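Local coordinates for uncharacterized protein aq_328 (Aquifex aeolicus, PDB 1R4V), which is of unknown function but has a histone fold and may take part in protein heterodimerization, at residues A[94-97]-A[98-101]. Sequence-based numbering, arbitrary orientation.
Sequences IKNF and QKIE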
loop_
_atom_site.group_PDB
_atom_site.type_symbol
_atom_site.label_atom_id
_atom_site.label_comp_id
_atom_site.label_asym_id
_atom_site.label_seq_id
_atom_site.Cartn_x
_atom_site.Cartn_y
_atom_site.Cartn_z
ATOM N N ILE A 94 0.135 7.263 6.558
ATOM C CA ILE A 94 -0.584 7.991 5.530
ATOM C C ILE A 94 -0.254 9.483 5.622
ATOM O O ILE A 94 0.037 10.130 4.609
ATOM C CB ILE A 94 -2.106 7.733 5.628
ATOM C CG1 ILE A 94 -2.421 6.278 5.284
ATOM C CG2 ILE A 94 -2.914 8.633 4.676
ATOM C CD1 ILE A 94 -3.853 5.900 5.512
ATOM N N LYS A 95 -0.298 10.033 6.828
ATOM C CA LYS A 95 0.086 11.430 7.033
ATOM C C LYS A 95 1.525 11.728 6.622
ATOM O O LYS A 95 1.780 12.767 5.997
ATOM C CB LYS A 95 -0.121 11.835 8.487
ATOM C CG LYS A 95 -1.569 12.057 8.862
ATOM C CD LYS A 95 -1.695 12.424 10.353
ATOM C CE LYS A 95 -3.092 12.107 10.923
ATOM N NZ LYS A 95 -4.189 12.560 10.018
ATOM N N ASN A 96 2.456 10.846 6.977
ATOM C CA ASN A 96 3.858 11.006 6.577
ATOM C C ASN A 96 3.989 10.953 5.064
ATOM O O ASN A 96 4.785 11.706 4.500
ATOM C CB ASN A 96 4.806 9.948 7.150
ATOM C CG ASN A 96 4.964 10.018 8.656
ATOM O OD1 ASN A 96 4.637 11.015 9.302
ATOM N ND2 ASN A 96 5.466 8.926 9.227
ATOM N N PHE A 97 3.231 10.078 4.409
ATOM C CA PHE A 97 3.257 9.998 2.953
ATOM C C PHE A 97 2.823 11.304 2.284
ATOM O O PHE A 97 3.434 11.727 1.291
ATOM C CB PHE A 97 2.420 8.849 2.387
ATOM C CG PHE A 97 2.292 8.896 0.886
ATOM C CD1 PHE A 97 3.350 8.518 0.079
ATOM C CD2 PHE A 97 1.126 9.350 0.280
ATOM C CE1 PHE A 97 3.246 8.584 -1.308
ATOM C CE2 PHE A 97 1.008 9.403 -1.100
ATOM C CZ PHE A 97 2.077 9.028 -1.896
ATOM N N GLN A 98 1.779 11.927 2.812
ATOM C CA GLN A 98 1.247 13.156 2.234
ATOM C C GLN A 98 2.249 14.311 2.302
ATOM O O GLN A 98 2.172 15.229 1.493
ATOM C CB GLN A 98 -0.088 13.534 2.890
ATOM C CG GLN A 98 -1.189 12.527 2.556
ATOM C CD GLN A 98 -2.416 12.571 3.476
ATOM O OE1 GLN A 98 -3.532 12.345 3.010
ATOM N NE2 GLN A 98 -2.219 12.840 4.762
ATOM N N LYS A 99 3.192 14.274 3.237
ATOM C CA LYS A 99 4.209 15.310 3.290
ATOM C C LYS A 99 5.444 15.027 2.418
ATOM O O LYS A 99 6.358 15.847 2.404
ATOM C CB LYS A 99 4.524 15.738 4.733
ATOM C CG LYS A 99 4.988 14.740 5.752
ATOM C CD LYS A 99 4.718 15.284 7.160
ATOM C CE LYS A 99 5.446 14.462 8.228
ATOM N NZ LYS A 99 4.692 14.415 9.523
ATOM N N ILE A 100 5.462 13.934 1.662
ATOM C CA ILE A 100 6.562 13.633 0.739
ATOM C C ILE A 100 6.360 14.365 -0.589
ATOM O O ILE A 100 5.300 14.267 -1.204
ATOM C CB ILE A 100 6.709 12.113 0.521
ATOM C CG1 ILE A 100 7.169 11.462 1.826
ATOM C CG2 ILE A 100 7.714 11.793 -0.590
ATOM C CD1 ILE A 100 7.073 9.982 1.818
ATOM N N GLU A 101 7.388 15.084 -1.037
ATOM C CA GLU A 101 7.322 15.880 -2.267
ATOM C C GLU A 101 7.673 15.069 -3.514
ATOM O O GLU A 101 7.037 15.238 -4.560
ATOM C CB GLU A 101 8.212 17.125 -2.150
ATOM C CG GLU A 101 7.869 17.950 -0.912
ATOM C CD GLU A 101 8.098 19.449 -1.047
ATOM O OE1 GLU A 101 8.916 19.882 -1.892
ATOM O OE2 GLU A 101 7.439 20.202 -0.285
HETATM O O HOH W 1 3.589 12.178 -1.508
#
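I94 meets Q98 one helical turn on: its carbonyl O accepts the Q98 N-H at 3.1 Å, an i to i+4 bond, while the two side chains run alongside each other in the same direction, I94 CG2 4.1 Å from Q98 OE1. At K95 the regular pattern begins to fail, since K99 N reaches K95 O only in a weak bond. N96 O takes the same N-H at 3.3 Å, with the donor 68° above its carbonyl plane. The N96 side chain adds a weak bond, OD1 to K99 NZ at 3.4 Å; K99 chi1 of 57° sets CG between backbone N and carbonyl carbon, and the chain turns back beside N96. The shift from i+4 to i+3 bonding marks the tightened last turn at the C-terminal end of helix 88-98 in this all-alpha histone fold. F97 O completes it, accepting I100 N at 3.0 Å, and a water donates to both F97 O and I100 O. The F97 ring also packs on L140 of helix 131-149, where I100 joins it, I100 CD1 lying 4.4 Å from F97 CD1. A glycine in place of I100 would probably leave F97 and L140 without this shared apolar neighbour.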